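Local coordinates for protein Cys-Gly metallodipeptidase DUG1 (Saccharomyces cerevisiae, PDB 4G1P) that hydrolyses the dipeptide Cys-Gly as a metal-dependent peptidase and serves as the catalytic component of the glutathione-degrading complex, at residues I84-G89 / L163-E168; T96-G101 / G188-V193; I285-E290 / E307-H312; H312-P317 / D415-G420. One frame throughout, in Å; residues are numbered along the deposited sequence.

The four contacts form two pairs. Interaction 1 lies within the six-stranded mixed sheet and interaction 2 sets a loop against one of its strands, their centres 7 Å apart: strand 163-168 of the first neighbours strand 96-101 of the second, R87 reaches Y189 O and E168 bonds Y100. Interactions 3 and 4, centres 9 Å apart, share H312 and helix 306-314, touch the second subunit and are joined by E286 N with D415. The centres of interactions 1 and 3 are 36 Å apart, on opposite sides of the chain's centre. The E419 side chain of interaction 4 is about 7 Å from the bound cysteine, the F167 side chain of interaction 1 about 12 Å from a zinc ion.

Interaction 1: residues I84-G89 / L163-E168; sequences ILSRFG and LVTCFE
R87 and V164 meet obliquely, guanidinium against methyl, with R87 NE 4.4 Å from V164 CG2; the polar end goes on to a salt bridge with D60, a hydrogen bond to Y189 O and a cation-pi contact with the Y189 ring. On the other surface of the sheet the F167 ring carries T165 CB of its own strand over one face, 4.2 Å above the plane and offset toward the rim. F88 meets L163 through CB, 4.1 Å from L163 CB, while its ring leads away and packs edge-to-face with F159. Strands 84-88 and 163-168 run antiparallel as neighbours in the mixed sheet of this M20 peptidase. The pairs I84-F167 and F88-L163 are hydrogen-bonded in both directions, I84 N reaching F167 O at 2.7 Å and F88 N reaching L163 O at 2.7 Å. Between them T165 N bonds S86 O through a bent N-H, and the return bond from S86 N to T165 O is weak at 3.5 Å. On the R87 side L85 CD2 lies 3.9 Å from C166 SG. I84 and S86 face helix 39-55, whereas F88, L163 and F167 lean on helix 135-154.

Interaction 2: residues T96-G101 / G188-V193; sequences TVLVYG and GYFKGV
T96 and L98 of strand 96-101, an inner strand of the mixed sheet, are met by the loop G188-V193 that closes a beta-alpha-beta crossover: strand 162-168, helix 178-185, then strand 195-198, which lands parallel to strand 96-102 on its other side. The loop is built from two type I turns, G188 to K191 and F190 to V193, each with its backbone bond, K191 N to G188 O at 3.1 Å and V193 N to F190 O at 3.2 Å. L98 carries the apolar part. Its CG stands anti to the backbone N (chi1 172°), beside the carbonyl carbon. Methyl CD2 lies over one face of the F190 ring, 4.0 Å from the centroid and 20° off the normal, displaced toward the CD1-CE1 side. The other methyl, CD1, comes near the same rim at CE1. Closer to the backbone, L98 CB rests 3.9 Å from V193 CG1. At the start of the strand T96 CB sits 3.7 Å from G192 O, and its methyl approaches V193 CA. A water at that end lies within hydrogen-bonding distance of T96 OG1 and of G192 O, 3.2 Å from each, and probably bridges them. L433 of helix 426-433 also packs on L98, F190 and V193. Between the two segments cohesion thus comes from a CH-pi contact and aliphatic packing inside, with a water probably bridging the polar groups at the more exposed G192 end.

Interaction 3: residues I285-E290 / E307-H312; sequences IEFSVE and EDILMH
I285 opens the contact with methyl CG2, which lies 3.9 Å from L310 CD1 as the two side chains pass slantwise. The F287 ring then packs against side chains of helix 306-314. F287 CG is anti to the backbone N (chi1 -165°), and the ring takes the two neighbouring helix residues in different ways: I309 CG2 stands at the ring edge, near the plane, 3.7 Å from F287 CE2, with the side chains at about a right angle, whereas L310 CD2 approaches obliquely, 3.8 Å from F287 CD2. S288 occupies the N-cap position of the next helix, its OG hydrogen-bonded to E291. V289, in the first turn, meets the other end of I309 crosswise, with V289 CB 3.6 Å from I309 CD1. I309 therefore uses both branches, CG2 on the ring and CD1 on the valine, and the contact is apolar throughout. This is plain packing of a loop and helix start against helix 306-314. L292 of helix 289-296 touches both F287 and I309, W314 lies on I285, L204 joins F287 and L310, and V240 of the second subunit packs on I309.

Interaction 4: residues H312-P317 / D415-G420; sequences HRWRYP and DFTREG
W314 and R418 dominate a buried helix-on-sheet contact in the alpha/beta scaffold of this M20 peptidase, where the C-terminal end of helix 306-314 lies against strand 415-419, itself bonded in parallel to strand 210-226. The indole lies flat over the strand backbone: R418 N sits over the centre of one face, 3.6 Å above the plane, with R418 O and E419 N over that same face. R418 CB adds a CH-pi contact, 3.9 Å from the centroid of the five-membered ring and 27° off its normal. At the far end of the indole, T417 CB approaches W314 CZ2 obliquely at 3.7 Å. The R418 chain bends at chi3 (74°), which sets NE, and its guanidinium ends 22° from the plane of the indole. R315 CB lies over one face of that guanidinium, 3.5 Å above its plane and offset toward the rim. Two like charges come near each other here, R315 NE standing 4.9 Å from R418 NH1; E278 forms a salt bridge with R315 and a long, weak ion pair with R418, which would ease their repulsion. Farther along the strand the E419 side chain, hydrogen-bonded to G421 N, lies about 7 Å from the bound cysteine, while R313 packs on I236 of the second subunit. One water ties the backbones together, donating to W314 O at 2.7 Å and to E419 O at 3.1 Å, and accepting a weak bond from R418 NE.

Interaction 1: residues I84-G89 / L163-E168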
loop_
_atom_site.group_PDB
_atom_site.type_symbol
_atom_site.label_atom_id
_atom_site.label_comp_id
_atom_site.label_asym_id
_atom_site.label_seq_id
_atom_site.Cartn_x
_atom_site.Cartn_y
_atom_site.Cartn_z
ATOM N N ILE A 84 32.166 6.245 2.429
ATOM C CA ILE A 84 33.064 7.370 2.634
ATOM C C ILE A 84 34.172 7.004 3.594
ATOM O O ILE A 84 33.926 6.793 4.768
ATOM C CB ILE A 84 32.329 8.581 3.208
ATOM C CG1 ILE A 84 31.172 8.999 2.293
ATOM C CG2 ILE A 84 33.304 9.722 3.397
ATOM C CD1 ILE A 84 30.318 10.118 2.860
ATOM N N LEU A 85 35.390 6.916 3.086
ATOM C CA LEU A 85 36.527 6.598 3.930
ATOM C C LEU A 85 37.396 7.832 4.115
ATOM O O LEU A 85 37.693 8.541 3.155
ATOM C CB LEU A 85 37.369 5.471 3.319
ATOM C CG LEU A 85 36.699 4.179 2.842
ATOM C CD1 LEU A 85 37.794 3.221 2.455
ATOM C CD2 LEU A 85 35.792 3.555 3.894
ATOM N N SER A 86 37.806 8.084 5.349
ATOM C CA SER A 86 38.720 9.172 5.623
ATOM C C SER A 86 39.546 8.900 6.877
ATOM O O SER A 86 39.220 8.021 7.676
ATOM C CB SER A 86 37.954 10.480 5.767
ATOM O OG SER A 86 37.223 10.512 6.974
ATOM N N ARG A 87 40.634 9.642 7.033
ATOM C CA ARG A 87 41.464 9.519 8.217
ATOM C C ARG A 87 41.661 10.904 8.789
ATOM O O ARG A 87 41.661 11.902 8.055
ATOM C CB ARG A 87 42.820 8.878 7.896
ATOM C CG ARG A 87 42.869 8.141 6.551
ATOM C CD ARG A 87 44.231 7.489 6.232
ATOM N NE ARG A 87 44.331 6.186 6.869
ATOM C CZ ARG A 87 44.205 5.025 6.238
ATOM N NH1 ARG A 87 44.009 4.975 4.932
ATOM N NH2 ARG A 87 44.294 3.903 6.928
ATOM N N PHE A 88 41.796 10.971 10.105
ATOM C CA PHE A 88 42.227 12.199 10.757
ATOM C C PHE A 88 43.390 11.883 11.687
ATOM O O PHE A 88 43.236 11.179 12.685
ATOM C CB PHE A 88 41.089 12.889 11.512
ATOM C CG PHE A 88 41.498 14.182 12.141
ATOM C CD1 PHE A 88 42.013 14.210 13.432
ATOM C CD2 PHE A 88 41.398 15.372 11.436
ATOM C CE1 PHE A 88 42.405 15.402 14.009
ATOM C CE2 PHE A 88 41.791 16.567 12.009
ATOM C CZ PHE A 88 42.294 16.586 13.292
ATOM N N GLY A 89 44.554 12.417 11.338
ATOM C CA GLY A 89 45.794 12.116 12.023
ATOM C C GLY A 89 46.511 10.922 11.412
ATOM O O GLY A 89 45.886 10.017 10.858
ATOM N N LEU A 163 41.908 8.781 13.749
ATOM C CA LEU A 163 40.545 8.445 13.413
ATOM C C LEU A 163 40.461 7.972 11.974
ATOM O O LEU A 163 41.135 8.499 11.102
ATOM C CB LEU A 163 39.628 9.641 13.627
ATOM C CG LEU A 163 38.182 9.187 13.776
ATOM C CD1 LEU A 163 38.033 8.367 15.063
ATOM C CD2 LEU A 163 37.230 10.377 13.754
ATOM N N VAL A 164 39.648 6.956 11.738
ATOM C CA VAL A 164 39.431 6.437 10.401
ATOM C C VAL A 164 37.942 6.272 10.260
ATOM O O VAL A 164 37.266 5.859 11.201
ATOM C CB VAL A 164 40.134 5.091 10.179
ATOM C CG1 VAL A 164 39.752 4.487 8.841
ATOM C CG2 VAL A 164 41.620 5.282 10.245
ATOM N N THR A 165 37.426 6.616 9.090
ATOM C CA THR A 165 36.000 6.737 8.916
ATOM C C THR A 165 35.518 5.751 7.891
ATOM O O THR A 165 36.218 5.451 6.942
ATOM C CB THR A 165 35.633 8.176 8.506
ATOM O OG1 THR A 165 34.494 8.584 9.240
ATOM C CG2 THR A 165 35.283 8.281 7.069
ATOM N N CYS A 166 34.319 5.233 8.100
ATOM C CA CYS A 166 33.679 4.365 7.128
ATOM C C CYS A 166 32.155 4.613 7.151
ATOM O O CYS A 166 31.415 3.973 7.893
ATOM C CB CYS A 166 34.027 2.899 7.415
ATOM S SG CYS A 166 33.272 1.721 6.258
ATOM N N PHE A 167 31.705 5.570 6.349
ATOM C CA PHE A 167 30.306 6.007 6.338
ATOM C C PHE A 167 29.593 5.537 5.063
ATOM O O PHE A 167 29.949 5.951 3.957
ATOM C CB PHE A 167 30.237 7.537 6.430
ATOM C CG PHE A 167 30.779 8.111 7.725
ATOM C CD1 PHE A 167 30.751 7.377 8.903
ATOM C CD2 PHE A 167 31.298 9.408 7.764
ATOM C CE1 PHE A 167 31.245 7.919 10.105
ATOM C CE2 PHE A 167 31.794 9.965 8.962
ATOM C CZ PHE A 167 31.760 9.221 10.133
ATOM N N GLU A 168 28.598 4.667 5.202
ATOM C CA GLU A 168 27.894 4.152 4.024
ATOM C C GLU A 168 26.564 4.860 3.860
ATOM O O GLU A 168 26.136 5.593 4.755
ATOM C CB GLU A 168 27.656 2.636 4.112
ATOM C CG GLU A 168 26.620 2.235 5.166
ATOM C CD GLU A 168 25.969 0.890 4.889
ATOM O OE1 GLU A 168 25.711 0.578 3.710
ATOM O OE2 GLU A 168 25.712 0.144 5.851
#

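Interaction 2: residues T96-G101 / G188-V193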
loop_
_atom_site.group_PDB
_atom_site.type_symbol
_atom_site.label_atom_id
_atom_site.label_comp_id
_atom_site.label_asym_id
_atom_site.label_seq_id
_atom_site.Cartn_x
_atom_site.Cartn_y
_atom_site.Cartn_z
ATOM N N THR A 96 44.627 3.488 16.429
ATOM C CA THR A 96 43.723 3.877 15.361
ATOM C C THR A 96 42.299 3.391 15.616
ATOM O O THR A 96 42.062 2.193 15.726
ATOM C CB THR A 96 44.212 3.346 14.026
ATOM O OG1 THR A 96 45.463 3.965 13.719
ATOM C CG2 THR A 96 43.213 3.665 12.937
ATOM N N VAL A 97 41.355 4.315 15.735
ATOM C CA VAL A 97 39.958 3.922 15.888
ATOM C C VAL A 97 39.166 4.152 14.602
ATOM O O VAL A 97 39.166 5.246 14.041
ATOM C CB VAL A 97 39.265 4.668 17.036
ATOM C CG1 VAL A 97 37.831 4.196 17.170
ATOM C CG2 VAL A 97 40.007 4.441 18.327
ATOM N N LEU A 98 38.508 3.101 14.131
ATOM C CA LEU A 98 37.618 3.219 12.986
ATOM C C LEU A 98 36.211 3.475 13.499
ATOM O O LEU A 98 35.700 2.723 14.352
ATOM C CB LEU A 98 37.656 1.949 12.136
ATOM C CG LEU A 98 36.635 1.825 10.999
ATOM C CD1 LEU A 98 36.665 3.058 10.155
ATOM C CD2 LEU A 98 36.943 0.639 10.127
ATOM N N VAL A 99 35.597 4.550 13.005
ATOM C CA VAL A 99 34.190 4.798 13.302
ATOM C C VAL A 99 33.331 4.609 12.066
ATOM O O VAL A 99 33.671 5.071 10.975
ATOM C CB VAL A 99 33.932 6.191 13.936
ATOM C CG1 VAL A 99 34.598 6.277 15.293
ATOM C CG2 VAL A 99 34.408 7.316 13.022
ATOM N N TYR A 100 32.215 3.916 12.258
ATOM C CA TYR A 100 31.254 3.646 11.197
ATOM C C TYR A 100 29.897 4.243 11.535
ATOM O O TYR A 100 29.479 4.249 12.705
ATOM C CB TYR A 100 31.099 2.144 11.022
ATOM C CG TYR A 100 29.814 1.717 10.350
ATOM C CD1 TYR A 100 28.640 1.529 11.085
ATOM C CD2 TYR A 100 29.778 1.469 8.987
ATOM C CE1 TYR A 100 27.475 1.151 10.475
ATOM C CE2 TYR A 100 28.620 1.070 8.372
ATOM C CZ TYR A 100 27.473 0.913 9.118
ATOM O OH TYR A 100 26.324 0.515 8.497
ATOM N N GLY A 101 29.202 4.710 10.498
ATOM C CA GLY A 101 27.838 5.197 10.607
ATOM C C GLY A 101 27.203 5.212 9.227
ATOM O O GLY A 101 27.790 4.733 8.250
ATOM N N GLY A 188 44.221 -3.344 3.637
ATOM C CA GLY A 188 44.412 -2.175 2.800
ATOM C C GLY A 188 44.123 -0.923 3.593
ATOM O O GLY A 188 44.872 -0.593 4.518
ATOM N N TYR A 189 43.033 -0.234 3.253
ATOM C CA TYR A 189 42.701 1.028 3.916
ATOM C C TYR A 189 42.538 0.852 5.422
ATOM O O TYR A 189 42.832 1.765 6.172
ATOM C CB TYR A 189 41.445 1.664 3.315
ATOM C CG TYR A 189 41.295 3.135 3.597
ATOM C CD1 TYR A 189 40.852 3.584 4.831
ATOM C CD2 TYR A 189 41.581 4.078 2.624
ATOM C CE1 TYR A 189 40.721 4.936 5.100
ATOM C CE2 TYR A 189 41.448 5.437 2.878
ATOM C CZ TYR A 189 41.021 5.857 4.119
ATOM O OH TYR A 189 40.894 7.196 4.386
ATOM N N PHE A 190 42.099 -0.328 5.859
ATOM C CA PHE A 190 41.832 -0.583 7.271
ATOM C C PHE A 190 42.935 -1.367 7.991
ATOM O O PHE A 190 42.719 -1.847 9.112
ATOM C CB PHE A 190 40.532 -1.359 7.414
ATOM C CG PHE A 190 39.333 -0.629 6.898
ATOM C CD1 PHE A 190 39.210 0.741 7.074
ATOM C CD2 PHE A 190 38.331 -1.309 6.224
ATOM C CE1 PHE A 190 38.101 1.416 6.604
ATOM C CE2 PHE A 190 37.219 -0.636 5.756
ATOM C CZ PHE A 190 37.103 0.731 5.946
ATOM N N LYS A 191 44.105 -1.488 7.361
ATOM C CA LYS A 191 45.168 -2.358 7.865
ATOM C C LYS A 191 45.587 -2.073 9.309
ATOM O O LYS A 191 45.769 -3.005 10.097
ATOM C CB LYS A 191 46.392 -2.363 6.934
ATOM C CG LYS A 191 47.386 -1.226 7.134
ATOM C CD LYS A 191 48.590 -1.382 6.197
ATOM C CE LYS A 191 49.512 -0.150 6.196
ATOM N NZ LYS A 191 50.431 -0.066 7.383
ATOM N N GLY A 192 45.707 -0.805 9.677
ATOM C CA GLY A 192 46.235 -0.486 10.991
ATOM C C GLY A 192 45.229 -0.345 12.122
ATOM O O GLY A 192 45.597 0.037 13.236
ATOM N N VAL A 193 43.967 -0.661 11.844
ATOM C CA VAL A 193 42.892 -0.396 12.789
ATOM C C VAL A 193 43.050 -1.184 14.086
ATOM O O VAL A 193 43.319 -2.381 14.059
ATOM C CB VAL A 193 41.511 -0.679 12.161
ATOM C CG1 VAL A 193 40.433 -0.516 13.191
ATOM C CG2 VAL A 193 41.261 0.254 10.989
HETATM O O HOH W 1 47.618 1.873 14.934
#

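Interaction 3: residues I285-E290 / E307-H312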
loop_
_atom_site.group_PDB
_atom_site.type_symbol
_atom_site.label_atom_id
_atom_site.label_comp_id
_atom_site.label_asym_id
_atom_site.label_seq_id
_atom_site.Cartn_x
_atom_site.Cartn_y
_atom_site.Cartn_z
ATOM N N ILE A 285 19.438 -3.935 35.638
ATOM C CA ILE A 285 19.204 -3.075 34.530
ATOM C C ILE A 285 18.095 -2.269 35.112
ATOM O O ILE A 285 17.426 -2.710 35.987
ATOM C CB ILE A 285 19.094 -3.787 33.188
ATOM C CG1 ILE A 285 20.474 -4.018 32.650
ATOM C CG2 ILE A 285 18.308 -2.963 32.202
ATOM C CD1 ILE A 285 20.526 -5.129 31.673
ATOM N N GLU A 286 17.918 -1.060 34.638
ATOM C CA GLU A 286 16.747 -0.317 34.983
ATOM C C GLU A 286 15.800 -0.239 33.847
ATOM O O GLU A 286 16.084 0.334 32.847
ATOM C CB GLU A 286 17.099 1.076 35.423
ATOM C CG GLU A 286 18.500 1.201 35.936
ATOM C CD GLU A 286 18.623 2.190 37.059
ATOM O OE1 GLU A 286 17.780 3.078 37.143
ATOM O OE2 GLU A 286 19.549 2.063 37.846
ATOM N N PHE A 287 14.653 -0.831 34.026
ATOM C CA PHE A 287 13.605 -0.749 33.016
ATOM C C PHE A 287 12.287 -1.285 33.539
ATOM O O PHE A 287 12.256 -2.209 34.350
ATOM C CB PHE A 287 13.987 -1.526 31.767
ATOM C CG PHE A 287 13.141 -1.201 30.581
ATOM C CD1 PHE A 287 13.203 0.053 29.999
ATOM C CD2 PHE A 287 12.295 -2.149 30.036
ATOM C CE1 PHE A 287 12.428 0.358 28.895
ATOM C CE2 PHE A 287 11.516 -1.857 28.934
ATOM C CZ PHE A 287 11.584 -0.604 28.361
ATOM N N SER A 288 11.195 -0.710 33.058
ATOM C CA SER A 288 9.872 -1.158 33.445
ATOM C C SER A 288 8.919 -1.026 32.266
ATOM O O SER A 288 9.159 -0.244 31.330
ATOM C CB SER A 288 9.364 -0.303 34.578
ATOM O OG SER A 288 9.205 1.020 34.108
ATOM N N VAL A 289 7.829 -1.786 32.326
ATOM C CA VAL A 289 6.843 -1.806 31.262
ATOM C C VAL A 289 6.217 -0.423 31.095
ATOM O O VAL A 289 5.810 -0.047 29.996
ATOM C CB VAL A 289 5.769 -2.895 31.507
ATOM C CG1 VAL A 289 4.860 -2.504 32.655
ATOM C CG2 VAL A 289 4.961 -3.154 30.242
ATOM N N GLU A 290 6.178 0.346 32.180
ATOM C CA GLU A 290 5.655 1.709 32.129
ATOM C C GLU A 290 6.465 2.540 31.163
ATOM O O GLU A 290 5.932 3.402 30.474
ATOM C CB GLU A 290 5.703 2.364 33.505
ATOM C CG GLU A 290 4.627 1.900 34.462
ATOM C CD GLU A 290 4.783 0.441 34.867
ATOM O OE1 GLU A 290 5.939 -0.057 34.930
ATOM O OE2 GLU A 290 3.738 -0.202 35.116
ATOM N N GLU A 307 12.396 -8.686 33.213
ATOM C CA GLU A 307 13.269 -9.713 32.664
ATOM C C GLU A 307 12.723 -10.212 31.333
ATOM O O GLU A 307 13.474 -10.482 30.394
ATOM C CB GLU A 307 13.411 -10.872 33.661
ATOM C CG GLU A 307 14.315 -12.007 33.190
ATOM C CD GLU A 307 14.268 -13.230 34.102
ATOM O OE1 GLU A 307 13.156 -13.751 34.354
ATOM O OE2 GLU A 307 15.348 -13.670 34.565
ATOM N N ASP A 308 11.401 -10.308 31.253
ATOM C CA ASP A 308 10.752 -10.816 30.053
ATOM C C ASP A 308 10.806 -9.827 28.904
ATOM O O ASP A 308 11.169 -10.194 27.782
ATOM C CB ASP A 308 9.311 -11.203 30.350
ATOM C CG ASP A 308 9.210 -12.527 31.074
ATOM O OD1 ASP A 308 10.016 -13.436 30.748
ATOM O OD2 ASP A 308 8.333 -12.645 31.965
ATOM N N ILE A 309 10.437 -8.580 29.186
ATOM C CA ILE A 309 10.526 -7.529 28.191
ATOM C C ILE A 309 11.946 -7.476 27.647
ATOM O O ILE A 309 12.159 -7.432 26.436
ATOM C CB ILE A 309 10.180 -6.165 28.776
ATOM C CG1 ILE A 309 8.753 -6.161 29.320
ATOM C CG2 ILE A 309 10.329 -5.101 27.718
ATOM C CD1 ILE A 309 8.449 -4.994 30.242
ATOM N N LEU A 310 12.926 -7.518 28.544
ATOM C CA LEU A 310 14.302 -7.376 28.107
ATOM C C LEU A 310 14.734 -8.575 27.271
ATOM O O LEU A 310 15.324 -8.412 26.199
ATOM C CB LEU A 310 15.243 -7.117 29.288
ATOM C CG LEU A 310 14.977 -5.844 30.106
ATOM C CD1 LEU A 310 15.827 -5.816 31.363
ATOM C CD2 LEU A 310 15.191 -4.571 29.295
ATOM N N MET A 311 14.408 -9.773 27.734
ATOM C CA MET A 311 14.859 -10.971 27.036
ATOM C C MET A 311 14.171 -11.186 25.696
ATOM O O MET A 311 14.764 -11.738 24.762
ATOM C CB MET A 311 14.737 -12.206 27.925
ATOM C CG MET A 311 15.804 -12.253 29.010
ATOM S SD MET A 311 15.876 -13.863 29.790
ATOM C CE MET A 311 14.152 -14.080 30.225
ATOM N N HIS A 312 12.929 -10.732 25.598
ATOM C CA HIS A 312 12.225 -10.824 24.335
ATOM C C HIS A 312 12.589 -9.709 23.348
ATOM O O HIS A 312 12.391 -9.874 22.145
ATOM C CB HIS A 312 10.716 -10.971 24.549
ATOM C CG HIS A 312 10.313 -12.368 24.906
ATOM N ND1 HIS A 312 9.978 -12.745 26.189
ATOM C CD2 HIS A 312 10.250 -13.492 24.154
ATOM C CE1 HIS A 312 9.705 -14.037 26.207
ATOM N NE2 HIS A 312 9.864 -14.513 24.986
#

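Interaction 4: residues H312-P317 / D415-G420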
loop_
_atom_site.group_PDB
_atom_site.type_symbol
_atom_site.label_atom_id
_atom_site.label_comp_id
_atom_site.label_asym_id
_atom_site.label_seq_id
_atom_site.Cartn_x
_atom_site.Cartn_y
_atom_site.Cartn_z
ATOM N N HIS A 312 12.929 -10.732 25.598
ATOM C CA HIS A 312 12.225 -10.824 24.335
ATOM C C HIS A 312 12.589 -9.709 23.348
ATOM O O HIS A 312 12.391 -9.874 22.145
ATOM C CB HIS A 312 10.716 -10.971 24.549
ATOM C CG HIS A 312 10.313 -12.368 24.906
ATOM N ND1 HIS A 312 9.978 -12.745 26.189
ATOM C CD2 HIS A 312 10.250 -13.492 24.154
ATOM C CE1 HIS A 312 9.705 -14.037 26.207
ATOM N NE2 HIS A 312 9.864 -14.513 24.986
ATOM N N ARG A 313 13.138 -8.595 23.841
ATOM C CA ARG A 313 13.777 -7.621 22.949
ATOM C C ARG A 313 15.174 -8.050 22.534
ATOM O O ARG A 313 15.611 -7.723 21.442
ATOM C CB ARG A 313 13.939 -6.258 23.604
ATOM C CG ARG A 313 12.685 -5.625 24.092
ATOM C CD ARG A 313 13.040 -4.441 24.968
ATOM N NE ARG A 313 13.539 -3.331 24.171
ATOM C CZ ARG A 313 13.048 -2.104 24.241
ATOM N NH1 ARG A 313 12.066 -1.847 25.085
ATOM N NH2 ARG A 313 13.546 -1.138 23.480
ATOM N N TRP A 314 15.890 -8.749 23.413
ATOM C CA TRP A 314 17.335 -8.927 23.216
ATOM C C TRP A 314 17.815 -10.288 22.724
ATOM O O TRP A 314 18.752 -10.357 21.930
ATOM C CB TRP A 314 18.107 -8.571 24.487
ATOM C CG TRP A 314 18.018 -7.137 24.884
ATOM C CD1 TRP A 314 17.532 -6.107 24.135
ATOM C CD2 TRP A 314 18.413 -6.570 26.143
ATOM N NE1 TRP A 314 17.594 -4.940 24.850
ATOM C CE2 TRP A 314 18.135 -5.193 26.085
ATOM C CE3 TRP A 314 18.975 -7.099 27.317
ATOM C CZ2 TRP A 314 18.407 -4.329 27.150
ATOM C CZ3 TRP A 314 19.238 -6.244 28.375
ATOM C CH2 TRP A 314 18.953 -4.875 28.284
ATOM N N ARG A 315 17.215 -11.372 23.209
ATOM C CA ARG A 315 17.840 -12.679 23.003
ATOM C C ARG A 315 16.900 -13.791 22.573
ATOM O O ARG A 315 17.344 -14.904 22.344
ATOM C CB ARG A 315 18.652 -13.102 24.239
ATOM C CG ARG A 315 17.836 -13.244 25.510
ATOM C CD ARG A 315 17.553 -14.703 25.810
ATOM N NE ARG A 315 18.778 -15.487 25.798
ATOM C CZ ARG A 315 18.877 -16.709 25.286
ATOM N NH1 ARG A 315 17.810 -17.290 24.754
ATOM N NH2 ARG A 315 20.040 -17.357 25.307
ATOM N N TYR A 316 15.612 -13.487 22.463
ATOM C CA TYR A 316 14.670 -14.391 21.791
ATOM C C TYR A 316 14.299 -13.791 20.445
ATOM O O TYR A 316 14.158 -12.579 20.337
ATOM C CB TYR A 316 13.417 -14.617 22.645
ATOM C CG TYR A 316 13.687 -15.452 23.882
ATOM C CD1 TYR A 316 14.481 -16.592 23.809
ATOM C CD2 TYR A 316 13.173 -15.093 25.121
ATOM C CE1 TYR A 316 14.738 -17.362 24.931
ATOM C CE2 TYR A 316 13.431 -15.857 26.245
ATOM C CZ TYR A 316 14.214 -16.993 26.141
ATOM O OH TYR A 316 14.480 -17.766 27.251
ATOM N N PRO A 317 14.154 -14.628 19.410
ATOM C CA PRO A 317 13.821 -14.106 18.080
ATOM C C PRO A 317 12.443 -13.470 18.045
ATOM O O PRO A 317 11.654 -13.648 18.972
ATOM C CB PRO A 317 13.853 -15.354 17.185
ATOM C CG PRO A 317 13.645 -16.491 18.105
ATOM C CD PRO A 317 14.258 -16.095 19.422
ATOM N N ASP A 415 24.214 1.319 32.100
ATOM C CA ASP A 415 23.806 -0.070 32.060
ATOM C C ASP A 415 24.487 -0.744 30.884
ATOM O O ASP A 415 24.835 -0.092 29.893
ATOM C CB ASP A 415 22.288 -0.196 31.922
ATOM C CG ASP A 415 21.562 0.077 33.223
ATOM O OD1 ASP A 415 22.229 0.049 34.278
ATOM O OD2 ASP A 415 20.335 0.313 33.203
ATOM N N PHE A 416 24.701 -2.048 30.995
ATOM C CA PHE A 416 25.212 -2.811 29.869
ATOM C C PHE A 416 24.068 -3.564 29.203
ATOM O O PHE A 416 23.426 -4.414 29.808
ATOM C CB PHE A 416 26.310 -3.760 30.322
ATOM C CG PHE A 416 27.607 -3.076 30.638
ATOM C CD1 PHE A 416 27.774 -2.392 31.825
ATOM C CD2 PHE A 416 28.665 -3.130 29.747
ATOM C CE1 PHE A 416 28.977 -1.774 32.119
ATOM C CE2 PHE A 416 29.867 -2.516 30.028
ATOM C CZ PHE A 416 30.027 -1.840 31.217
ATOM N N THR A 417 23.789 -3.228 27.955
ATOM C CA THR A 417 22.551 -3.679 27.338
ATOM C C THR A 417 22.799 -4.325 26.000
ATOM O O THR A 417 23.840 -4.134 25.372
ATOM C CB THR A 417 21.603 -2.506 27.075
ATOM O OG1 THR A 417 22.236 -1.597 26.167
ATOM C CG2 THR A 417 21.264 -1.778 28.356
ATOM N N ARG A 418 21.814 -5.086 25.555
ATOM C CA ARG A 418 21.821 -5.578 24.196
ATOM C C ARG A 418 20.835 -4.750 23.395
ATOM O O ARG A 418 20.229 -3.830 23.932
ATOM C CB ARG A 418 21.508 -7.068 24.182
ATOM C CG ARG A 418 22.620 -7.861 24.846
ATOM C CD ARG A 418 22.224 -9.283 25.125
ATOM N NE ARG A 418 22.200 -10.085 23.909
ATOM C CZ ARG A 418 22.189 -11.408 23.909
ATOM N NH1 ARG A 418 22.223 -12.066 25.057
ATOM N NH2 ARG A 418 22.161 -12.071 22.767
ATOM N N GLU A 419 20.711 -5.051 22.110
ATOM C CA GLU A 419 19.831 -4.295 21.228
ATOM C C GLU A 419 18.847 -5.204 20.513
ATOM O O GLU A 419 19.220 -6.273 20.008
ATOM C CB GLU A 419 20.645 -3.555 20.168
ATOM C CG GLU A 419 20.640 -2.057 20.303
ATOM C CD GLU A 419 19.264 -1.447 20.164
ATOM O OE1 GLU A 419 18.515 -1.859 19.250
ATOM O OE2 GLU A 419 18.939 -0.547 20.975
ATOM N N GLY A 420 17.594 -4.760 20.461
ATOM C CA GLY A 420 16.590 -5.409 19.638
ATOM C C GLY A 420 16.834 -5.121 18.169
ATOM O O GLY A 420 16.539 -5.939 17.298
HETATM O O HOH W 2 20.747 -8.748 21.076
#